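Local coordinates for protein apoptosis regulator Bcl-2 homolog (Fowlpox virus, PDB 5TZP) that inhibits apoptosis of the infected host cell by sequestering and inactivating several proapoptotic Bcl-2 proteins, BAX and BAK1 among them, at residues D13-I18 and K129-F134; A19-Q24 and S38-S43; I86-I91 and N141-Y146. All blocks are in the same frame, centred on the assembly; numbering follows the deposited sequence.

Contact 1: D13-I18 and K129-F134; sequences DETYYI and KYRSWF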
loop_
_atom_site.group_PDB
_atom_site.type_symbol
_atom_site.label_atom_id
_atom_site.label_comp_id
_atom_site.label_asym_id
_atom_site.label_seq_id
_atom_site.Cartn_x
_atom_site.Cartn_y
_atom_site.Cartn_z
ATOM N N ASP A 13 4.509 17.697 -6.726
ATOM C CA ASP A 13 4.131 18.050 -8.075
ATOM C C ASP A 13 2.991 17.134 -8.539
ATOM O O ASP A 13 2.314 16.489 -7.722
ATOM C CB ASP A 13 5.371 18.003 -8.935
ATOM C CG ASP A 13 5.980 16.613 -9.023
ATOM O OD1 ASP A 13 5.479 15.648 -8.366
ATOM O OD2 ASP A 13 6.959 16.477 -9.798
ATOM N N GLU A 14 2.731 17.117 -9.851
ATOM C CA GLU A 14 1.628 16.353 -10.384
ATOM C C GLU A 14 1.830 14.875 -10.115
ATOM O O GLU A 14 0.894 14.166 -9.791
ATOM C CB GLU A 14 1.468 16.605 -11.884
ATOM C CG GLU A 14 0.141 16.099 -12.384
ATOM C CD GLU A 14 -0.096 16.431 -13.835
ATOM O OE1 GLU A 14 0.667 17.278 -14.339
ATOM O OE2 GLU A 14 -1.036 15.849 -14.439
ATOM N N THR A 15 3.046 14.400 -10.288
ATOM C CA THR A 15 3.330 12.996 -10.057
ATOM C C THR A 15 3.019 12.621 -8.610
ATOM O O THR A 15 2.426 11.581 -8.328
ATOM C CB THR A 15 4.783 12.683 -10.427
ATOM O OG1 THR A 15 4.998 13.060 -11.799
ATOM C CG2 THR A 15 5.047 11.181 -10.214
ATOM N N TYR A 16 3.466 13.467 -7.668
ATOM C CA TYR A 16 3.162 13.243 -6.270
ATOM C C TYR A 16 1.679 13.090 -6.033
ATOM O O TYR A 16 1.252 12.164 -5.334
ATOM C CB TYR A 16 3.774 14.362 -5.398
ATOM C CG TYR A 16 3.420 14.295 -3.942
ATOM C CD1 TYR A 16 4.227 13.664 -3.043
ATOM C CD2 TYR A 16 2.237 14.942 -3.470
ATOM C CE1 TYR A 16 3.830 13.572 -1.714
ATOM C CE2 TYR A 16 1.906 14.949 -2.151
ATOM C CZ TYR A 16 2.691 14.260 -1.287
ATOM O OH TYR A 16 2.350 14.283 0.072
ATOM N N TYR A 17 0.845 13.991 -6.590
ATOM C CA TYR A 17 -0.597 13.890 -6.367
ATOM C C TYR A 17 -1.221 12.738 -7.087
ATOM O O TYR A 17 -2.158 12.166 -6.572
ATOM C CB TYR A 17 -1.280 15.219 -6.683
ATOM C CG TYR A 17 -0.988 16.183 -5.506
ATOM C CD1 TYR A 17 -1.524 15.985 -4.217
ATOM C CD2 TYR A 17 -0.098 17.215 -5.672
ATOM C CE1 TYR A 17 -1.194 16.851 -3.168
ATOM C CE2 TYR A 17 0.221 18.109 -4.602
ATOM C CZ TYR A 17 -0.344 17.896 -3.379
ATOM O OH TYR A 17 0.011 18.798 -2.355
ATOM N N ILE A 18 -0.692 12.346 -8.248
ATOM C CA ILE A 18 -1.211 11.141 -8.917
ATOM C C ILE A 18 -1.019 9.910 -8.026
ATOM O O ILE A 18 -1.923 9.072 -7.838
ATOM C CB ILE A 18 -0.529 10.955 -10.268
ATOM C CG1 ILE A 18 -1.025 12.018 -11.286
ATOM C CG2 ILE A 18 -0.780 9.557 -10.772
ATOM C CD1 ILE A 18 -0.175 12.165 -12.483
ATOM N N LYS A 129 12.804 7.396 -4.274
ATOM C CA LYS A 129 13.805 6.616 -4.994
ATOM C C LYS A 129 13.338 6.090 -6.347
ATOM O O LYS A 129 14.190 5.713 -7.180
ATOM C CB LYS A 129 14.163 5.396 -4.128
ATOM C CG LYS A 129 15.015 5.806 -2.898
ATOM C CD LYS A 129 15.512 4.609 -2.073
ATOM C CE LYS A 129 16.618 5.081 -1.054
ATOM N NZ LYS A 129 16.966 4.006 -0.054
ATOM N N TYR A 130 12.042 6.038 -6.606
ATOM C CA TYR A 130 11.487 5.361 -7.769
ATOM C C TYR A 130 10.588 6.259 -8.598
ATOM O O TYR A 130 9.729 5.736 -9.298
ATOM C CB TYR A 130 10.767 4.069 -7.388
ATOM C CG TYR A 130 11.655 3.179 -6.571
ATOM C CD1 TYR A 130 12.653 2.423 -7.142
ATOM C CD2 TYR A 130 11.509 3.153 -5.197
ATOM C CE1 TYR A 130 13.469 1.632 -6.358
ATOM C CE2 TYR A 130 12.314 2.361 -4.420
ATOM C CZ TYR A 130 13.275 1.618 -5.031
ATOM O OH TYR A 130 14.142 0.897 -4.249
ATOM N N ARG A 131 10.777 7.595 -8.567
ATOM C CA ARG A 131 9.925 8.493 -9.369
ATOM C C ARG A 131 10.025 8.217 -10.856
ATOM O O ARG A 131 8.995 8.123 -11.547
ATOM C CB ARG A 131 10.221 9.958 -9.018
ATOM C CG ARG A 131 9.480 10.987 -9.832
ATOM C CD ARG A 131 9.923 12.443 -9.556
ATOM N NE ARG A 131 9.746 12.839 -8.179
ATOM C CZ ARG A 131 8.646 13.407 -7.673
ATOM N NH1 ARG A 131 7.572 13.690 -8.433
ATOM N NH2 ARG A 131 8.641 13.721 -6.387
ATOM N N SER A 132 11.225 8.008 -11.406
ATOM C CA SER A 132 11.354 7.730 -12.833
ATOM C C SER A 132 10.731 6.398 -13.209
ATOM O O SER A 132 10.058 6.265 -14.247
ATOM C CB SER A 132 12.845 7.757 -13.177
ATOM O OG SER A 132 13.199 9.103 -13.210
ATOM N N TRP A 133 10.884 5.384 -12.335
ATOM C CA TRP A 133 10.215 4.091 -12.548
ATOM C C TRP A 133 8.711 4.259 -12.634
ATOM O O TRP A 133 8.070 3.737 -13.547
ATOM C CB TRP A 133 10.606 3.081 -11.433
ATOM C CG TRP A 133 9.999 1.746 -11.548
ATOM C CD1 TRP A 133 10.536 0.687 -12.135
ATOM C CD2 TRP A 133 8.723 1.331 -11.038
ATOM N NE1 TRP A 133 9.703 -0.407 -12.027
ATOM C CE2 TRP A 133 8.567 -0.040 -11.360
ATOM C CE3 TRP A 133 7.735 1.964 -10.295
ATOM C CZ2 TRP A 133 7.410 -0.756 -11.017
ATOM C CZ3 TRP A 133 6.603 1.233 -9.927
ATOM C CH2 TRP A 133 6.453 -0.094 -10.274
ATOM N N PHE A 134 8.133 5.015 -11.710
ATOM C CA PHE A 134 6.682 5.216 -11.667
ATOM C C PHE A 134 6.166 5.931 -12.890
ATOM O O PHE A 134 5.176 5.487 -13.499
ATOM C CB PHE A 134 6.338 5.924 -10.367
ATOM C CG PHE A 134 4.866 6.141 -10.124
ATOM C CD1 PHE A 134 3.990 5.072 -9.965
ATOM C CD2 PHE A 134 4.346 7.395 -10.063
ATOM C CE1 PHE A 134 2.624 5.336 -9.615
ATOM C CE2 PHE A 134 3.000 7.626 -9.778
ATOM C CZ PHE A 134 2.160 6.597 -9.565
HETATM O O HOH W 1 7.696 14.156 -11.428
#

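Contact 2: A19-Q24 and S38-S43; sequences ALNMIQ and SFVIDS. With EDO (1,2-ethanediol), chain E; SO4 (sulfate ion), chain O.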
loop_
_atom_site.group_PDB
_atom_site.type_symbol
_atom_site.label_atom_id
_atom_site.label_comp_id
_atom_site.label_asym_id
_atom_site.label_seq_id
_atom_site.Cartn_x
_atom_site.Cartn_y
_atom_site.Cartn_z
ATOM N N ALA A 19 0.149 9.824 -7.381
ATOM C CA ALA A 19 0.377 8.723 -6.432
ATOM C C ALA A 19 -0.496 8.846 -5.189
ATOM O O ALA A 19 -1.191 7.907 -4.785
ATOM C CB ALA A 19 1.850 8.669 -6.041
ATOM N N LEU A 20 -0.420 10.006 -4.528
ATOM C CA LEU A 20 -1.109 10.195 -3.252
ATOM C C LEU A 20 -2.603 10.000 -3.389
ATOM O O LEU A 20 -3.219 9.378 -2.562
ATOM C CB LEU A 20 -0.785 11.580 -2.700
ATOM C CG LEU A 20 -1.538 11.927 -1.399
ATOM C CD1 LEU A 20 -1.080 11.004 -0.291
ATOM C CD2 LEU A 20 -1.327 13.363 -1.017
ATOM N N ASN A 21 -3.213 10.601 -4.414
ATOM C CA ASN A 21 -4.676 10.575 -4.514
ATOM C C ASN A 21 -5.211 9.149 -4.673
ATOM O O ASN A 21 -6.251 8.822 -4.141
ATOM C CB ASN A 21 -5.102 11.463 -5.681
ATOM C CG ASN A 21 -6.570 11.637 -5.776
ATOM O OD1 ASN A 21 -7.167 11.081 -6.677
ATOM N ND2 ASN A 21 -7.172 12.391 -4.857
ATOM N N MET A 22 -4.500 8.287 -5.412
ATOM C CA MET A 22 -4.900 6.893 -5.543
ATOM C C MET A 22 -4.797 6.163 -4.224
ATOM O O MET A 22 -5.736 5.503 -3.781
ATOM C CB MET A 22 -3.974 6.263 -6.560
ATOM C CG MET A 22 -4.301 4.820 -6.829
ATOM S SD MET A 22 -5.811 4.557 -7.788
ATOM C CE MET A 22 -5.235 4.683 -9.463
ATOM N N ILE A 23 -3.652 6.280 -3.561
ATOM C CA ILE A 23 -3.421 5.564 -2.312
ATOM C C ILE A 23 -4.409 6.009 -1.235
ATOM O O ILE A 23 -5.033 5.185 -0.542
ATOM C CB ILE A 23 -1.977 5.802 -1.866
ATOM C CG1 ILE A 23 -0.990 5.168 -2.846
ATOM C CG2 ILE A 23 -1.791 5.237 -0.437
ATOM C CD1 ILE A 23 0.424 5.645 -2.749
ATOM N N GLN A 24 -4.537 7.319 -1.044
ATOM C CA GLN A 24 -5.381 7.834 0.038
ATOM C C GLN A 24 -6.849 7.519 -0.201
ATOM O O GLN A 24 -7.557 7.099 0.718
ATOM C CB GLN A 24 -5.156 9.323 0.222
ATOM C CG GLN A 24 -5.755 9.841 1.532
ATOM C CD GLN A 24 -5.313 11.189 1.944
ATOM O OE1 GLN A 24 -4.647 11.886 1.196
ATOM N NE2 GLN A 24 -5.753 11.636 3.088
ATOM N N SER A 38 -14.780 7.074 -7.877
ATOM C CA SER A 38 -15.106 8.287 -8.636
ATOM C C SER A 38 -14.280 9.495 -8.250
ATOM O O SER A 38 -14.332 10.539 -8.971
ATOM C CB SER A 38 -16.592 8.562 -8.492
ATOM O OG SER A 38 -16.851 9.123 -7.253
ATOM N N PHE A 39 -13.436 9.373 -7.246
ATOM C CA PHE A 39 -12.608 10.471 -6.834
ATOM C C PHE A 39 -11.220 10.399 -7.391
ATOM O O PHE A 39 -10.407 11.273 -7.099
ATOM C CB PHE A 39 -12.559 10.597 -5.300
ATOM C CG PHE A 39 -13.904 10.877 -4.712
ATOM C CD1 PHE A 39 -14.458 12.149 -4.756
ATOM C CD2 PHE A 39 -14.681 9.873 -4.199
ATOM C CE1 PHE A 39 -15.702 12.407 -4.245
ATOM C CE2 PHE A 39 -15.921 10.116 -3.683
ATOM C CZ PHE A 39 -16.448 11.403 -3.711
ATOM N N VAL A 40 -10.897 9.370 -8.145
ATOM C CA VAL A 40 -9.577 9.220 -8.776
ATOM C C VAL A 40 -9.682 9.386 -10.282
ATOM O O VAL A 40 -10.741 9.237 -10.852
ATOM C CB VAL A 40 -8.902 7.882 -8.403
ATOM C CG1 VAL A 40 -8.799 7.690 -6.911
ATOM C CG2 VAL A 40 -9.597 6.715 -9.025
ATOM N N ILE A 41 -8.554 9.698 -10.926
ATOM C CA ILE A 41 -8.574 9.844 -12.370
ATOM C C ILE A 41 -8.672 8.465 -13.049
ATOM O O ILE A 41 -9.468 8.257 -13.968
ATOM C CB ILE A 41 -7.343 10.647 -12.817
ATOM C CG1 ILE A 41 -7.406 12.105 -12.271
ATOM C CG2 ILE A 41 -7.196 10.581 -14.359
ATOM C CD1 ILE A 41 -6.094 12.855 -12.539
ATOM N N ASP A 42 -7.843 7.507 -12.615
ATOM C CA ASP A 42 -7.668 6.222 -13.283
ATOM C C ASP A 42 -8.496 5.164 -12.555
ATOM O O ASP A 42 -8.005 4.408 -11.702
ATOM C CB ASP A 42 -6.175 5.880 -13.340
ATOM C CG ASP A 42 -5.913 4.641 -14.164
ATOM O OD1 ASP A 42 -6.847 3.910 -14.540
ATOM O OD2 ASP A 42 -4.684 4.370 -14.359
ATOM N N SER A 43 -9.783 5.109 -12.916
ATOM C CA SER A 43 -10.702 4.198 -12.226
ATOM C C SER A 43 -10.410 2.726 -12.532
ATOM O O SER A 43 -10.590 1.884 -11.669
ATOM C CB SER A 43 -12.149 4.551 -12.588
ATOM O OG SER A 43 -12.376 5.953 -12.464
HETATM C C1 EDO E . -4.929 8.494 -9.621
HETATM O O1 EDO E . -5.588 8.156 -10.900
HETATM C C2 EDO E . -4.939 9.989 -9.438
HETATM O O2 EDO E . -6.309 10.440 -9.260
HETATM S S SO4 O . -5.341 14.636 5.308
HETATM O O1 SO4 O . -5.451 14.327 6.755
HETATM O O2 SO4 O . -5.833 16.024 5.031
HETATM O O3 SO4 O . -6.166 13.635 4.660
HETATM O O4 SO4 O . -3.946 14.537 4.835
#

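Contact 3: I86-I91 and N141-Y146; sequences INWGRI and NGIRIY. With SO4 (sulfate ion), chain J.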
loop_
_atom_site.group_PDB
_atom_site.type_symbol
_atom_site.label_atom_id
_atom_site.label_comp_id
_atom_site.label_asym_id
_atom_site.label_seq_id
_atom_site.Cartn_x
_atom_site.Cartn_y
_atom_site.Cartn_z
ATOM N N ILE A 86 11.803 -1.879 -6.211
ATOM C CA ILE A 86 10.363 -1.733 -6.249
ATOM C C ILE A 86 9.798 -2.675 -7.320
ATOM O O ILE A 86 10.475 -2.995 -8.329
ATOM C CB ILE A 86 9.959 -0.271 -6.523
ATOM C CG1 ILE A 86 8.491 0.025 -6.261
ATOM C CG2 ILE A 86 10.292 0.139 -8.015
ATOM C CD1 ILE A 86 8.202 1.506 -6.176
ATOM N N ASN A 87 8.561 -3.136 -7.118
ATOM C CA ASN A 87 7.756 -3.804 -8.129
ATOM C C ASN A 87 6.308 -3.664 -7.716
ATOM O O ASN A 87 6.022 -3.204 -6.605
ATOM C CB ASN A 87 8.177 -5.266 -8.392
ATOM C CG ASN A 87 8.067 -6.151 -7.207
ATOM O OD1 ASN A 87 7.024 -6.092 -6.511
ATOM N ND2 ASN A 87 9.017 -7.050 -7.004
ATOM N N TRP A 88 5.379 -4.013 -8.583
ATOM C CA TRP A 88 3.985 -3.789 -8.290
ATOM C C TRP A 88 3.487 -4.684 -7.177
ATOM O O TRP A 88 2.637 -4.246 -6.370
ATOM C CB TRP A 88 3.097 -3.941 -9.538
ATOM C CG TRP A 88 3.200 -2.749 -10.390
ATOM C CD1 TRP A 88 3.811 -2.684 -11.658
ATOM C CD2 TRP A 88 2.686 -1.438 -10.131
ATOM N NE1 TRP A 88 3.713 -1.411 -12.105
ATOM C CE2 TRP A 88 3.044 -0.601 -11.220
ATOM C CE3 TRP A 88 1.990 -0.878 -9.061
ATOM C CZ2 TRP A 88 2.693 0.721 -11.258
ATOM C CZ3 TRP A 88 1.667 0.462 -9.121
ATOM C CH2 TRP A 88 2.008 1.227 -10.210
ATOM N N GLY A 89 3.964 -5.914 -7.028
ATOM C CA GLY A 89 3.544 -6.725 -5.892
ATOM C C GLY A 89 3.919 -6.109 -4.563
ATOM O O GLY A 89 3.164 -6.218 -3.600
ATOM N N ARG A 90 5.104 -5.527 -4.495
ATOM C CA ARG A 90 5.574 -4.834 -3.304
ATOM C C ARG A 90 4.677 -3.637 -2.990
ATOM O O ARG A 90 4.329 -3.377 -1.824
ATOM C CB ARG A 90 7.032 -4.438 -3.397
ATOM C CG ARG A 90 7.955 -5.700 -3.280
ATOM C CD ARG A 90 9.369 -5.334 -3.431
ATOM N NE ARG A 90 10.236 -6.519 -3.363
ATOM C CZ ARG A 90 11.408 -6.510 -2.741
ATOM N NH1 ARG A 90 11.849 -5.480 -2.028
ATOM N NH2 ARG A 90 12.032 -7.692 -2.677
ATOM N N ILE A 91 4.379 -2.837 -4.015
ATOM C CA ILE A 91 3.497 -1.661 -3.857
ATOM C C ILE A 91 2.148 -2.108 -3.353
ATOM O O ILE A 91 1.604 -1.524 -2.407
ATOM C CB ILE A 91 3.411 -0.870 -5.185
ATOM C CG1 ILE A 91 4.741 -0.204 -5.460
ATOM C CG2 ILE A 91 2.289 0.173 -5.106
ATOM C CD1 ILE A 91 4.806 0.385 -6.917
ATOM N N ASN A 141 -0.956 2.873 -14.495
ATOM C CA ASN A 141 -1.284 1.958 -15.580
ATOM C C ASN A 141 -0.531 0.654 -15.435
ATOM O O ASN A 141 -1.042 -0.412 -15.829
ATOM C CB ASN A 141 -0.992 2.646 -16.931
ATOM C CG ASN A 141 -1.626 1.905 -18.041
ATOM O OD1 ASN A 141 -0.949 1.100 -18.747
ATOM N ND2 ASN A 141 -2.869 2.142 -18.232
ATOM N N GLY A 142 0.709 0.693 -14.925
ATOM C CA GLY A 142 1.493 -0.529 -14.858
ATOM C C GLY A 142 0.922 -1.593 -13.939
ATOM O O GLY A 142 1.254 -2.775 -14.108
ATOM N N ILE A 143 0.017 -1.202 -13.031
ATOM C CA ILE A 143 -0.611 -2.161 -12.133
ATOM C C ILE A 143 -1.571 -3.070 -12.877
ATOM O O ILE A 143 -1.986 -4.106 -12.355
ATOM C CB ILE A 143 -1.308 -1.465 -10.978
ATOM C CG1 ILE A 143 -1.340 -2.401 -9.762
ATOM C CG2 ILE A 143 -2.722 -1.035 -11.360
ATOM C CD1 ILE A 143 -1.884 -1.669 -8.480
ATOM N N ARG A 144 -1.988 -2.682 -14.106
ATOM C CA ARG A 144 -3.034 -3.418 -14.812
ATOM C C ARG A 144 -2.629 -4.837 -15.181
ATOM O O ARG A 144 -3.485 -5.646 -15.554
ATOM C CB ARG A 144 -3.563 -2.632 -15.979
ATOM C CG ARG A 144 -4.270 -1.375 -15.594
ATOM C CD ARG A 144 -4.600 -0.575 -16.833
ATOM N NE ARG A 144 -5.284 0.672 -16.484
ATOM C CZ ARG A 144 -5.923 1.427 -17.343
ATOM N NH1 ARG A 144 -6.003 1.086 -18.635
ATOM N NH2 ARG A 144 -6.557 2.555 -17.005
ATOM N N ILE A 145 -1.341 -5.167 -15.087
ATOM C CA ILE A 145 -0.928 -6.550 -15.279
ATOM C C ILE A 145 -1.522 -7.493 -14.254
ATOM O O ILE A 145 -1.483 -8.706 -14.484
ATOM C CB ILE A 145 0.596 -6.644 -15.355
ATOM C CG1 ILE A 145 1.285 -6.279 -14.052
ATOM C CG2 ILE A 145 1.128 -5.859 -16.589
ATOM C CD1 ILE A 145 2.735 -6.649 -14.021
ATOM N N TYR A 146 -2.042 -6.939 -13.162
ATOM C CA TYR A 146 -2.733 -7.745 -12.164
ATOM C C TYR A 146 -4.216 -7.696 -12.260
ATOM O O TYR A 146 -4.906 -8.212 -11.350
ATOM C CB TYR A 146 -2.308 -7.310 -10.766
ATOM C CG TYR A 146 -0.815 -7.533 -10.530
ATOM C CD1 TYR A 146 -0.200 -8.751 -10.971
ATOM C CD2 TYR A 146 -0.049 -6.565 -10.129
ATOM C CE1 TYR A 146 1.196 -8.942 -10.792
ATOM C CE2 TYR A 146 1.294 -6.765 -9.940
ATOM C CZ TYR A 146 1.887 -7.886 -10.244
ATOM O OH TYR A 146 3.269 -7.901 -10.028
HETATM S S SO4 J . -7.801 4.158 -20.155
HETATM O O1 SO4 J . -8.065 4.209 -18.739
HETATM O O2 SO4 J . -9.110 4.064 -20.894
HETATM O O3 SO4 J . -7.007 5.381 -20.387
HETATM O O4 SO4 J . -7.029 2.989 -20.607
#

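Contact 1: D13-I18 and K129-F134
D13 holds its carboxylate in the crowded position between backbone N and carbonyl carbon (chi1 63°), folding it back over the first turn of its own helix, while R131 sends its chain out with CG anti to the backbone N and a bend at chi3 that turns the guanidinium to meet it. The two groups come tip to tip with their planes 75° apart. R131 NH1 donates to the syn lone pair of D13 OD1 at 2.9 Å, a salt bridge whose acceptor lies near the guanidinium plane. The same oxygen is met nearly along its C-O axis by Y16 N at 3.0 Å, the N-cap bond of the helix, so two donors grip D13 OD1, one from its own helix and one from across the contact. The arginine and the helix N terminus would both be expected to stabilise the charged carboxylate. NH1 also donates to a water, 3.0 Å away, that is hydrogen-bonded to T15 OG1. T15 crosses the guanidinium obliquely, its CB 3.6 Å from R131 NH1. Its methyl CG2, anti to the backbone N, meets the edge of the F134 ring in plane at 3.9 Å from CD2. One turn further along, I18 CG2 packs on F134 CZ at 4.3 Å, so polar atoms bind one end of the contact and apolar groups the other. The helical pieces 14-18 and 129-134 cross at 85° with axes 11.4 Å apart, a gap R131 and F134 span from helix 115-136. In this all-helical Bcl-2 fold, the contact joins the start of helix 14-32 to the last turns of helix 115-136; W140 from the following loop stacks edge-to-face on F134, and Y16 packs along helix 115-136.

Contact 2: A19-Q24 and S38-S43
Within the helical Bcl-2 fold, one face of helix 14-32 is met here by the connection to helix 43-68, a 3-10 turn followed by a short loop. Apolar packing centres on M22 and V40, whose CA atoms are 6.1 Å apart. V40 turns its side chain toward the helix, and its CG1 lies over the backbone of M22, 4.2 Å from M22 CA, with M22 SD only slightly farther off. M22 leaves the helix with CG anti to the backbone N, then bends at chi2 (72°) and chi3 (86°), carrying its methyl toward the loop backbone at D42. Y46 and L49 of helix 43-68 also touch M22, so the methionine fills the angle between its own helix, helix 43-68 and the loop joining them.

A 1,2-ethanediol, probably from the crystallisation liquor, lies between helix and loop and takes polar contacts from the loop. I41 N donates to its O2 and D42 N to its O1, the first nearly straight at 166°; each hydroxyl thus takes up a loop amide. N21 extends its side-chain amide toward the same diol and the F39 carbonyl.

Side-chain capping comes at the loop's end, where D42 is the N-cap of helix 43-68 and its carboxylate is hydrogen-bonded to S45. Beside it, the M22 methyl CE sits 3.6 Å from D42 O.

Contact 3: I86-I91 and N141-Y146
W88 does most of the work on the tight side. Its CG stands anti to the carbonyl carbon (chi1 -77°), which swings the indole out against the 3-10 turn 141-145. The backbone of that turn lies directly over one face: G142 C is 3.3 Å from W88 NE1, near the rim, and I143 N is 3.6 Å from CE2. G142, with no side chain, lets the backbone come this close to the indole. I143 crosses the tryptophan at about a right angle and lays CB over the six-membered ring, 4.0 Å from its centroid and 16° off the normal, a CH-pi contact. I91 CD1 packs on the opposite face, so the indole is sandwiched, and its N-H is hydrogen-bonded to Q137. Residues 86-91 belong to the BH1 motif of the Bcl-2 family, and the N-cap of helix 88-105 falls here: N87 OD1 accepts from R90 N at 2.8 Å. Toward the bound BH3 peptide the contact ends in Y146, which presents its ring edge to W88 CB, with CE2 3.4 Å away; the same ring meets an aromatic side chain of the peptide edge-to-face. R90 NE makes a salt bridge and N87 ND2 a hydrogen bond to acidic groups of the peptide. On the solvent side R144, which does not touch 86-91, binds D42 and S45; its NH1 and NH2 both donate to a sulfate, probably from the crystallisation liquor.

From the N terminus, helix 14-32 takes part in two contacts one after the other. Contact 2 closes first, a short return that brings residues 38-43 back to the helix before helix 43-68 begins. It is nested within the long loop of contact 1, which brings helix 115-136 back to the chain start. Contact 3 opens inside that loop at the BH1 segment and closes beyond it at 141-146, so contacts 1 and 3 cross, while 2 and 3 follow in series. F134 touches A19, coupling contacts 1 and 2; W133 packs on W88 and I91, coupling 1 and 3. Contacts 2 and 3 meet through charged side chains, tying the C-terminal turn to the start of helix 43-68.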